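Local structure of tryptophan halogenase superfamily (Brevundimonas sp. BAL3, 6FRL) at residues S330-V338 with F374-N383. The protein is a flavin-dependent halogenase that prefers bromination over chlorination, and probably halogenates aromatic substrates as its relatives do. Residues are numbered along the deposited sequence; the frame is centred on the assembly and turned at random.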
ATOM      1  N   SER B 330      -9.528  15.295 -17.661  1.00 29.30           N
ATOM      2  CA  SER B 330      -8.220  14.766 -18.090  1.00 28.06           C
ATOM      3  C   SER B 330      -7.075  15.034 -17.117  1.00 26.31           C
ATOM      4  O   SER B 330      -6.179  14.212 -16.952  1.00 22.92           O
ATOM      5  CB  SER B 330      -7.870  15.308 -19.490  1.00 28.14           C
ATOM      6  OG  SER B 330      -8.857  14.892 -20.416  1.00 29.06           O
ATOM      7  N   GLN B 331      -7.086  16.219 -16.512  1.00 27.33           N
ATOM      8  CA  GLN B 331      -6.236  16.524 -15.383  1.00 29.03           C
ATOM      9  C   GLN B 331      -7.134  17.244 -14.378  1.00 26.90           C
ATOM     10  O   GLN B 331      -7.867  18.133 -14.738  1.00 28.51           O
ATOM     11  CB  GLN B 331      -4.974  17.293 -15.816  1.00 33.94           C
ATOM     12  CG  GLN B 331      -5.035  18.794 -15.987  1.00 41.54           C
ATOM     13  CD  GLN B 331      -3.732  19.336 -16.618  1.00 44.41           C
ATOM     14  OE1 GLN B 331      -3.500  19.089 -17.795  1.00 49.60           O
ATOM     15  NE2 GLN B 331      -2.881  20.046 -15.841  1.00 36.94           N
ATOM     16  N   ALA B 332      -7.135  16.815 -13.131  1.00 24.42           N
ATOM     17  CA  ALA B 332      -8.036  17.400 -12.151  1.00 25.84           C
ATOM     18  C   ALA B 332      -7.518  18.740 -11.633  1.00 25.07           C
ATOM     19  O   ALA B 332      -8.308  19.545 -11.127  1.00 25.05           O
ATOM     20  CB  ALA B 332      -8.308  16.434 -10.984  1.00 25.59           C
ATOM     21  N   TRP B 333      -6.210  18.949 -11.756  1.00 24.40           N
ATOM     22  CA  TRP B 333      -5.523  20.191 -11.390  1.00 27.32           C
ATOM     23  C   TRP B 333      -4.770  20.756 -12.613  1.00 29.87           C
ATOM     24  O   TRP B 333      -3.894  20.081 -13.204  1.00 30.78           O
ATOM     25  CB  TRP B 333      -4.524  19.915 -10.268  1.00 28.37           C
ATOM     26  CG  TRP B 333      -3.830  21.081  -9.608  1.00 28.90           C
ATOM     27  CD1 TRP B 333      -3.634  22.341 -10.101  1.00 29.99           C
ATOM     28  CD2 TRP B 333      -3.176  21.055  -8.347  1.00 31.19           C
ATOM     29  NE1 TRP B 333      -2.913  23.104  -9.228  1.00 29.51           N
ATOM     30  CE2 TRP B 333      -2.616  22.348  -8.134  1.00 31.73           C
ATOM     31  CE3 TRP B 333      -2.998  20.069  -7.379  1.00 31.69           C
ATOM     32  CZ2 TRP B 333      -1.892  22.672  -6.991  1.00 33.56           C
ATOM     33  CZ3 TRP B 333      -2.292  20.381  -6.227  1.00 37.16           C
ATOM     34  CH2 TRP B 333      -1.744  21.683  -6.038  1.00 37.26           C
ATOM     35  N   ALA B 334      -5.130  21.987 -12.991  1.00 29.55           N
ATOM     36  CA  ALA B 334      -4.423  22.724 -14.033  1.00 32.15           C
ATOM     37  C   ALA B 334      -4.133  24.141 -13.534  1.00 34.13           C
ATOM     38  O   ALA B 334      -4.983  24.777 -12.936  1.00 35.00           O
ATOM     39  CB  ALA B 334      -5.264  22.769 -15.298  1.00 31.58           C
ATOM     40  N   LYS B 335      -2.933  24.625 -13.799  1.00 37.43           N
ATOM     41  CA  LYS B 335      -2.501  25.952 -13.370  1.00 39.89           C
ATOM     42  C   LYS B 335      -2.737  26.159 -11.862  1.00 36.85           C
ATOM     43  O   LYS B 335      -2.082  25.490 -11.062  1.00 37.93           O
ATOM     44  CB  LYS B 335      -3.080  27.033 -14.294  1.00 42.86           C
ATOM     45  CG  LYS B 335      -2.443  26.981 -15.688  1.00 44.12           C
ATOM     46  CD  LYS B 335      -3.182  27.773 -16.741  1.00 46.83           C
ATOM     47  CE  LYS B 335      -2.693  27.428 -18.152  1.00 51.43           C
ATOM     48  NZ  LYS B 335      -1.256  27.796 -18.300  1.00 50.73           N
ATOM     49  N   ASN B 336      -3.656  27.044 -11.477  1.00 35.19           N
ATOM     50  CA  ASN B 336      -3.989  27.277 -10.060  1.00 30.70           C
ATOM     51  C   ASN B 336      -5.458  26.975  -9.771  1.00 29.60           C
ATOM     52  O   ASN B 336      -6.085  27.594  -8.895  1.00 27.31           O
ATOM     53  CB  ASN B 336      -3.617  28.723  -9.655  1.00 29.83           C
ATOM     54  CG  ASN B 336      -4.433  29.780 -10.371  1.00 29.22           C
ATOM     55  OD1 ASN B 336      -4.884  29.598 -11.512  1.00 29.54           O
ATOM     56  ND2 ASN B 336      -4.642  30.901  -9.693  1.00 28.30           N
ATOM     57  N   CYS B 337      -5.999  26.003 -10.505  1.00 28.80           N
ATOM     58  CA  CYS B 337      -7.334  25.497 -10.275  1.00 27.58           C
ATOM     59  C   CYS B 337      -7.275  24.007  -9.975  1.00 26.56           C
ATOM     60  O   CYS B 337      -6.721  23.246 -10.763  1.00 23.50           O
ATOM     61  CB  CYS B 337      -8.176  25.728 -11.501  1.00 27.39           C
ATOM     62  SG  CYS B 337      -9.866  25.206 -11.263  1.00 28.64           S
ATOM     63  N   VAL B 338      -7.857  23.604  -8.839  1.00 28.03           N
ATOM     64  CA  VAL B 338      -8.044  22.187  -8.475  1.00 27.59           C
ATOM     65  C   VAL B 338      -9.513  21.916  -8.577  1.00 26.58           C
ATOM     66  O   VAL B 338     -10.305  22.681  -8.021  1.00 27.28           O
ATOM     67  CB  VAL B 338      -7.641  21.901  -7.022  1.00 28.83           C
ATOM     68  CG1 VAL B 338      -7.772  20.427  -6.698  1.00 29.98           C
ATOM     69  CG2 VAL B 338      -6.221  22.350  -6.798  1.00 31.92           C
ATOM     70  N   PHE B 374       3.409  27.143  -7.805  1.00 33.57           N
ATOM     71  CA  PHE B 374       2.682  26.014  -8.398  1.00 30.19           C
ATOM     72  C   PHE B 374       3.619  25.047  -9.145  1.00 26.21           C
ATOM     73  O   PHE B 374       3.455  24.748 -10.351  1.00 24.19           O
ATOM     74  CB  PHE B 374       1.517  26.531  -9.271  1.00 31.81           C
ATOM     75  CG  PHE B 374       0.338  27.014  -8.475  1.00 32.77           C
ATOM     76  CD1 PHE B 374       0.266  28.349  -8.043  1.00 32.46           C
ATOM     77  CD2 PHE B 374      -0.694  26.132  -8.120  1.00 32.05           C
ATOM     78  CE1 PHE B 374      -0.813  28.800  -7.284  1.00 31.66           C
ATOM     79  CE2 PHE B 374      -1.778  26.573  -7.360  1.00 32.45           C
ATOM     80  CZ  PHE B 374      -1.827  27.917  -6.932  1.00 33.96           C
ATOM     81  N   ALA B 375       4.607  24.563  -8.394  1.00 23.58           N
ATOM     82  CA  ALA B 375       5.621  23.650  -8.900  1.00 24.35           C
ATOM     83  C   ALA B 375       5.003  22.446  -9.626  1.00 26.57           C
ATOM     84  O   ALA B 375       4.112  21.761  -9.104  1.00 29.01           O
ATOM     85  CB  ALA B 375       6.494  23.195  -7.770  1.00 24.09           C
ATOM     86  N   GLN B 376       5.486  22.205 -10.840  1.00 28.66           N
ATOM     87  CA  GLN B 376       4.915  21.217 -11.755  1.00 27.45           C
ATOM     88  C   GLN B 376       4.859  19.807 -11.177  1.00 26.08           C
ATOM     89  O   GLN B 376       3.878  19.114 -11.421  1.00 24.77           O
ATOM     90  CB  GLN B 376       5.653  21.217 -13.130  1.00 26.35           C
ATOM     91  CG  GLN B 376       4.958  20.452 -14.270  1.00 25.60           C
ATOM     92  CD  GLN B 376       3.525  20.881 -14.541  1.00 24.79           C
ATOM     93  OE1 GLN B 376       3.287  22.026 -14.801  1.00 29.04           O
ATOM     94  NE2 GLN B 376       2.578  19.960 -14.488  1.00 24.89           N
ATOM     95  N   PRO B 377       5.884  19.388 -10.395  1.00 27.33           N
ATOM     96  CA  PRO B 377       5.810  18.015  -9.803  1.00 27.19           C
ATOM     97  C   PRO B 377       4.614  17.776  -8.845  1.00 29.23           C
ATOM     98  O   PRO B 377       4.079  16.662  -8.753  1.00 28.84           O
ATOM     99  CB  PRO B 377       7.143  17.888  -9.077  1.00 26.94           C
ATOM    100  CG  PRO B 377       8.068  18.875  -9.765  1.00 25.35           C
ATOM    101  CD  PRO B 377       7.211  20.014 -10.187  1.00 25.37           C
ATOM    102  N   ILE B 378       4.187  18.827  -8.155  1.00 30.64           N
ATOM    103  CA  ILE B 378       3.020  18.754  -7.292  1.00 30.47           C
ATOM    104  C   ILE B 378       1.770  18.509  -8.110  1.00 29.61           C
ATOM    105  O   ILE B 378       0.965  17.636  -7.789  1.00 30.75           O
ATOM    106  CB  ILE B 378       2.846  20.049  -6.458  1.00 32.29           C
ATOM    107  CG1 ILE B 378       4.041  20.225  -5.509  1.00 32.92           C
ATOM    108  CG2 ILE B 378       1.561  19.977  -5.639  1.00 31.55           C
ATOM    109  CD1 ILE B 378       4.020  21.512  -4.721  1.00 33.72           C
ATOM    110  N   LEU B 379       1.584  19.292  -9.163  1.00 29.71           N
ATOM    111  CA  LEU B 379       0.435  19.057 -10.046  1.00 29.43           C
ATOM    112  C   LEU B 379       0.480  17.618 -10.605  1.00 29.70           C
ATOM    113  O   LEU B 379      -0.531  16.896 -10.584  1.00 27.71           O
ATOM    114  CB  LEU B 379       0.381  20.063 -11.185  1.00 29.04           C
ATOM    115  CG  LEU B 379      -0.258  21.407 -10.834  1.00 30.27           C
ATOM    116  CD1 LEU B 379       0.520  22.157  -9.771  1.00 30.58           C
ATOM    117  CD2 LEU B 379      -0.347  22.266 -12.101  1.00 31.55           C
ATOM    118  N   ASP B 380       1.656  17.201 -11.079  1.00 30.07           N
ATOM    119  CA  ASP B 380       1.790  15.899 -11.741  1.00 29.45           C
ATOM    120  C   ASP B 380       1.415  14.752 -10.808  1.00 31.49           C
ATOM    121  O   ASP B 380       0.642  13.885 -11.194  1.00 38.32           O
ATOM    122  CB  ASP B 380       3.196  15.692 -12.311  1.00 27.69           C
ATOM    123  CG  ASP B 380       3.475  16.547 -13.556  1.00 26.70           C
ATOM    124  OD1 ASP B 380       2.568  17.221 -14.124  1.00 25.63           O
ATOM    125  OD2 ASP B 380       4.636  16.545 -13.968  1.00 24.77           O
ATOM    126  N   GLU B 381       1.941  14.759  -9.588  1.00 30.96           N
ATOM    127  CA  GLU B 381       1.573  13.753  -8.592  1.00 31.47           C
ATOM    128  C   GLU B 381       0.068  13.768  -8.260  1.00 29.55           C
ATOM    129  O   GLU B 381      -0.552  12.732  -8.248  1.00 30.04           O
ATOM    130  CB  GLU B 381       2.412  13.931  -7.307  1.00 33.90           C
ATOM    131  CG  GLU B 381       2.191  12.886  -6.207  1.00 35.55           C
ATOM    132  CD  GLU B 381       2.549  11.448  -6.619  1.00 38.75           C
ATOM    133  OE1 GLU B 381       2.065  10.530  -5.905  1.00 36.22           O
ATOM    134  OE2 GLU B 381       3.234  11.240  -7.673  1.00 36.53           O
ATOM    135  N   PHE B 382      -0.505  14.944  -7.993  1.00 29.18           N
ATOM    136  CA  PHE B 382      -1.949  15.076  -7.725  1.00 25.64           C
ATOM    137  C   PHE B 382      -2.742  14.518  -8.891  1.00 23.99           C
ATOM    138  O   PHE B 382      -3.675  13.749  -8.694  1.00 25.56           O
ATOM    139  CB  PHE B 382      -2.335  16.538  -7.462  1.00 24.33           C
ATOM    140  CG  PHE B 382      -3.780  16.747  -7.031  1.00 23.12           C
ATOM    141  CD1 PHE B 382      -4.825  16.710  -7.955  1.00 23.10           C
ATOM    142  CD2 PHE B 382      -4.088  17.065  -5.716  1.00 22.51           C
ATOM    143  CE1 PHE B 382      -6.144  16.921  -7.551  1.00 22.81           C
ATOM    144  CE2 PHE B 382      -5.413  17.281  -5.312  1.00 22.40           C
ATOM    145  CZ  PHE B 382      -6.439  17.208  -6.231  1.00 21.59           C
ATOM    146  N   ASN B 383      -2.358  14.884 -10.100  1.00 25.71           N
ATOM    147  CA  ASN B 383      -3.087  14.450 -11.302  1.00 26.91           C
ATOM    148  C   ASN B 383      -2.985  12.968 -11.510  1.00 27.25           C
ATOM    149  O   ASN B 383      -3.994  12.322 -11.854  1.00 26.63           O
ATOM    150  CB  ASN B 383      -2.659  15.240 -12.556  1.00 25.77           C
ATOM    151  CG  ASN B 383      -3.217  16.658 -12.556  1.00 27.45           C
ATOM    152  OD1 ASN B 383      -4.305  16.903 -12.022  1.00 26.14           O
ATOM    153  ND2 ASN B 383      -2.467  17.611 -13.151  1.00 27.87           N
TER
HETATM  154  O   HOH W   1      -6.186  13.729 -12.908  1.00 33.05           O
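L379 packs over one face of W333, its CG 3.5 Å from the centroid of the five-membered ring, a CH-pi contact almost on the ring normal, while V338 CG2 packs on the opposite indole face. The CE3 edge points into the face of F382 in an edge-to-face pair with planes at 84°, and W333 CZ2 meets F374 CD2 at 3.8 Å. With CG anti to its own N (chi1 -172°), the indole lies between L379 and V338. W333 NE1 donates to K335 O at 3.1 Å, from above the carbonyl plane. Were this tryptophan an alanine, L379 and F382 would probably face a gap and K335 O would lose its indole donor.

The backbone of the same residue is read by one side-chain amide, an asparagine mimicking a strand neighbour. N383 OD1 accepts from W333 N at 2.8 Å and N383 ND2 donates to W333 O at 2.9 Å, both on lone pairs in the carbonyl plane. Q331 NE2 gives W333 O a second donor. N336 CB rests over the F374 ring, its amide bonded to V204 and D218.

Helix 376-402 thus packs against hairpin 333-339, which ends a mixed sheet whose parallel strands, 337-339 beside 219-222 among them, are consistent with the Rossmann-type FAD-binding fold of flavin-dependent halogenases.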